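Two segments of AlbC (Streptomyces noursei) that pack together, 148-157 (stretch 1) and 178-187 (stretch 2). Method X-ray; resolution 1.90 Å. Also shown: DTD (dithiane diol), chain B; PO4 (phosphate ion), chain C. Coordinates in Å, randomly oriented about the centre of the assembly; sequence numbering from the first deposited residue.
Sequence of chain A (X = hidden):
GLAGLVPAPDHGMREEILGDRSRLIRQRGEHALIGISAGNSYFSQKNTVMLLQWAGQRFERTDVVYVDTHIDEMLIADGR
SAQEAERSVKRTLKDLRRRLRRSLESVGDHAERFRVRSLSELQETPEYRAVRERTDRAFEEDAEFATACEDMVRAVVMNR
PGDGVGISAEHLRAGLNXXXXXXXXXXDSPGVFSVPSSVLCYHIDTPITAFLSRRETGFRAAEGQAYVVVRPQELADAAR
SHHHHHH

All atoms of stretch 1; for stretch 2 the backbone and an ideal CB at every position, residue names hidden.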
# COMPACT_ATOMS: atom_id res chain seq x y z
N ALA A 148 11.62 -3.15 11.66
CA ALA A 148 10.22 -3.31 11.26
C ALA A 148 10.04 -3.17 9.75
O ALA A 148 9.39 -4.00 9.12
CB ALA A 148 9.35 -2.29 11.99
N CYS A 149 10.61 -2.12 9.19
CA CYS A 149 10.64 -1.97 7.74
C CYS A 149 11.29 -3.16 7.08
O CYS A 149 10.79 -3.67 6.09
CB CYS A 149 11.38 -0.70 7.35
SG CYS A 149 10.43 0.79 7.67
N GLU A 150 12.40 -3.63 7.65
CA GLU A 150 13.15 -4.73 7.06
C GLU A 150 12.35 -6.02 7.09
O GLU A 150 12.34 -6.79 6.13
CB GLU A 150 14.48 -4.91 7.80
CG GLU A 150 15.46 -3.77 7.57
CD GLU A 150 16.67 -3.79 8.50
OE1 GLU A 150 16.73 -4.67 9.39
OE2 GLU A 150 17.56 -2.93 8.34
N ASP A 151 11.63 -6.25 8.19
CA ASP A 151 10.71 -7.38 8.25
C ASP A 151 9.65 -7.31 7.17
O ASP A 151 9.34 -8.31 6.52
CB ASP A 151 10.06 -7.48 9.64
CG ASP A 151 11.04 -7.93 10.71
OD1 ASP A 151 12.11 -8.48 10.36
OD2 ASP A 151 10.75 -7.70 11.91
N MET A 152 9.14 -6.11 6.95
CA MET A 152 8.21 -5.87 5.86
C MET A 152 8.84 -6.14 4.50
O MET A 152 8.19 -6.72 3.64
CB MET A 152 7.68 -4.43 5.89
CG MET A 152 6.47 -4.23 4.99
SD MET A 152 5.73 -2.61 5.19
CE MET A 152 4.61 -2.61 3.80
N VAL A 153 10.07 -5.69 4.30
CA VAL A 153 10.81 -6.01 3.08
C VAL A 153 10.83 -7.52 2.81
O VAL A 153 10.53 -7.97 1.70
CB VAL A 153 12.24 -5.43 3.09
CG1 VAL A 153 13.07 -6.02 1.94
CG2 VAL A 153 12.21 -3.89 3.02
N ARG A 154 11.13 -8.30 3.84
CA ARG A 154 11.17 -9.74 3.68
C ARG A 154 9.82 -10.31 3.32
O ARG A 154 9.73 -11.20 2.47
CB ARG A 154 11.73 -10.40 4.95
CG ARG A 154 13.14 -9.96 5.26
CD ARG A 154 13.86 -10.86 6.25
NE ARG A 154 15.28 -10.51 6.30
CZ ARG A 154 16.23 -11.09 5.58
NH1 ARG A 154 15.97 -12.17 4.86
NH2 ARG A 154 17.47 -10.64 5.64
N ALA A 155 8.76 -9.78 3.92
CA ALA A 155 7.41 -10.20 3.57
C ALA A 155 7.06 -9.87 2.13
O ALA A 155 6.48 -10.69 1.43
CB ALA A 155 6.37 -9.61 4.54
N VAL A 156 7.44 -8.68 1.67
CA VAL A 156 7.23 -8.31 0.28
C VAL A 156 7.99 -9.26 -0.65
O VAL A 156 7.43 -9.76 -1.63
CB VAL A 156 7.71 -6.86 -0.01
CG1 VAL A 156 7.72 -6.59 -1.51
CG2 VAL A 156 6.84 -5.84 0.74
N VAL A 157 9.26 -9.50 -0.34
CA VAL A 157 10.09 -10.35 -1.18
C VAL A 157 9.52 -11.76 -1.21
O VAL A 157 9.30 -12.33 -2.28
CB VAL A 157 11.55 -10.40 -0.66
CG1 VAL A 157 12.30 -11.52 -1.36
CG2 VAL A 157 12.25 -9.07 -0.92
N UNK A 178 10.98 -0.28 -2.44
CA UNK A 178 9.54 -0.43 -2.52
C UNK A 178 8.89 -0.04 -1.19
O UNK A 178 7.91 0.70 -1.15
CB UNK A 178 9.17 -1.87 -2.90
N UNK A 179 9.45 -0.54 -0.10
CA UNK A 179 8.82 -0.38 1.21
C UNK A 179 9.01 1.05 1.72
O UNK A 179 8.08 1.65 2.25
CB UNK A 179 9.40 -1.38 2.21
N UNK A 180 10.20 1.61 1.52
CA UNK A 180 10.45 3.01 1.89
C UNK A 180 9.58 4.01 1.15
O UNK A 180 9.29 5.08 1.68
CB UNK A 180 11.92 3.35 1.64
N UNK A 181 9.24 3.72 -0.11
CA UNK A 181 8.26 4.53 -0.85
C UNK A 181 6.86 4.50 -0.20
O UNK A 181 6.12 5.48 -0.28
CB UNK A 181 8.17 4.03 -2.29
N UNK A 182 6.50 3.36 0.39
CA UNK A 182 5.18 3.17 1.01
C UNK A 182 5.11 3.75 2.42
O UNK A 182 4.02 4.00 2.94
CB UNK A 182 4.83 1.68 1.05
N UNK A 183 6.27 3.93 3.03
CA UNK A 183 6.36 4.19 4.46
C UNK A 183 5.66 5.47 4.92
O UNK A 183 5.05 5.48 6.00
CB UNK A 183 7.83 4.26 4.86
N UNK A 184 5.76 6.57 4.14
CA UNK A 184 4.98 7.76 4.49
C UNK A 184 3.50 7.46 4.72
O UNK A 184 2.87 8.04 5.61
CB UNK A 184 5.12 8.81 3.39
N UNK A 185 2.97 6.53 3.94
CA UNK A 185 1.55 6.17 4.05
C UNK A 185 1.25 5.32 5.28
O UNK A 185 0.25 5.54 5.96
CB UNK A 185 1.10 5.42 2.79
N UNK A 186 2.16 4.41 5.63
CA UNK A 186 1.92 3.59 6.81
C UNK A 186 2.40 4.19 8.14
O UNK A 186 1.90 3.81 9.19
CB UNK A 186 2.60 2.23 6.61
N UNK A 187 3.23 5.23 8.07
CA UNK A 187 3.69 5.91 9.27
C UNK A 187 2.90 7.17 9.56
O UNK A 187 2.75 7.56 10.72
CB UNK A 187 5.18 6.25 9.14
S1 DTD B . 0.44 1.05 2.56
C1 DTD B . 0.33 -0.65 3.01
C2 DTD B . -0.76 -1.28 2.16
O2 DTD B . -1.23 -2.48 2.79
C3 DTD B . -0.21 -1.56 0.76
O3 DTD B . -0.84 -2.71 0.17
C4 DTD B . -0.43 -0.35 -0.15
S4 DTD B . 0.25 1.11 0.57
P PO4 C . 2.60 -4.15 -0.25
O1 PO4 C . 3.14 -5.30 -1.08
O2 PO4 C . 2.36 -2.97 -1.18
O3 PO4 C . 1.34 -4.56 0.45
O4 PO4 C . 3.65 -3.77 0.78

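Two helices of one chain cross here at 121° between their N-to-C directions, with axes 9.9 Å apart at closest approach. Stretch 1 is fully visible and offers an apolar strip, Cys149, Met152, Val153 and Val156, with no free polar group in it.

At position 178 the CA-to-CB bond points toward stretch 1, but the ideal CB still lies 5.1 Å from Val156 CG1, and the phosphate lies further along. A long side chain, apolar along its length and polar at its tip, would answer both; Met or Leu would serve the helix contact alone. The residue is Tyr178, with chi1 t. Its CD2 lies 4.0 Å from Val156 CG1, and its OH reaches the phosphate, 2.9 Å from O2, although the place of that oxygen is less sure.

Position 179 is the centre of the contact. Its CA is 6.3 Å from that of Val153, and its ideal CB is already 3.9 Å from Val153 CG2, 4.7 Å from Cys149 O and 4.9 Å from Met152 SD. With walls so near, a small or medium apolar side chain suits best: Ala, Val, perhaps Ile. Val179 is the knob in a hole made by Cys149, Met152, Val153 and Val156. Its CG2 packs 3.8 Å from both Val153 CG2 and Val156 CG2 and 4.0 Å from Met152 CG, while CG1 lies 4.3 Å from Cys149 CB.

Position 180 points sideways, with nothing of stretch 1 within 5.5 Å of its ideal CB. Many residues would fit, and a long apolar one could lean back. Leu180 does so, bringing CD2 to 4.5 Å from Cys149 SG. Position 181 is out of reach, so stretch 1 sets no preference; it is Ala181.

At position 182 CA-to-CB points toward stretch 1, with the ideal CB 5.1 Å from Met152 CE. Met or Leu could extend the apolar packing, while the nearby phosphate would favour a polar end; by charge Lys or Arg would be easy guesses, and Gln could offer a neutral polar end. The deposited residue is Glu182, whose OE1 lies 3.4 Å from Met152 CE and 2.8 Å from phosphate O4. Two oxygens that close suggest that an acid group holds a proton.

Position 183 points sideways, its ideal CB 5.2 Å from Cys149 SG, and small residues suffice; it is Ala183. At 184 the backbone N makes no bond to the turn before and phi is -51°, so proline is allowed, and Pro184 sits at the kink. Position 185, also out of reach, is Leu185.

Position 186 points toward stretch 1 across a gap wider than 5.5 Å from its ideal CB. A side chain of Leu size or larger can span it, and the sulfurs of Met152 and Cys149 make an aromatic or Met attractive. Phe186, with chi1 p, brings CE2 to 3.6 Å from Met152 SD, a sulfur-aromatic contact of oblique geometry, while Cys149 SG meets the ring edge, 4.4 Å from CZ. Position 187 is out of reach and holds Ala187.

Stretch 2 (178-187) YVLAEAPLFA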
# COMPACT_ATOMS: atom_id res chain seq x y z
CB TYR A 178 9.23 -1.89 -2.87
CG TYR A 178 7.76 -2.19 -3.09
CD1 TYR A 178 7.19 -2.07 -4.35
CD2 TYR A 178 6.97 -2.65 -2.05
CE1 TYR A 178 5.84 -2.33 -4.55
CE2 TYR A 178 5.63 -2.93 -2.25
CZ TYR A 178 5.07 -2.77 -3.49
OH TYR A 178 3.73 -3.05 -3.69
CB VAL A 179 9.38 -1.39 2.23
CG1 VAL A 179 9.13 -0.90 3.67
CG2 VAL A 179 8.75 -2.78 2.00
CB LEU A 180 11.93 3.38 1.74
CG LEU A 180 12.87 2.65 2.69
CD1 LEU A 180 14.30 3.15 2.55
CD2 LEU A 180 12.39 2.75 4.14
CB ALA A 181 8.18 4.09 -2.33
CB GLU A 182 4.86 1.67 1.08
CG GLU A 182 4.56 1.03 -0.28
CD GLU A 182 4.00 -0.37 -0.15
OE1 GLU A 182 4.46 -1.11 0.74
OE2 GLU A 182 3.05 -0.72 -0.88
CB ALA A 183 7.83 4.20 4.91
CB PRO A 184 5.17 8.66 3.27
CG PRO A 184 6.59 8.33 2.81
CD PRO A 184 6.68 6.82 3.02
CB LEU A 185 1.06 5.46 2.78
CG LEU A 185 0.79 6.41 1.59
CD1 LEU A 185 2.10 7.01 1.08
CD2 LEU A 185 0.08 5.69 0.46
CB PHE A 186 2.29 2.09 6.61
CG PHE A 186 3.76 1.82 6.37
CD1 PHE A 186 4.66 1.83 7.43
CD2 PHE A 186 4.18 1.32 5.14
CE1 PHE A 186 5.99 1.49 7.23
CE2 PHE A 186 5.52 0.95 4.94
CZ PHE A 186 6.41 1.01 5.99
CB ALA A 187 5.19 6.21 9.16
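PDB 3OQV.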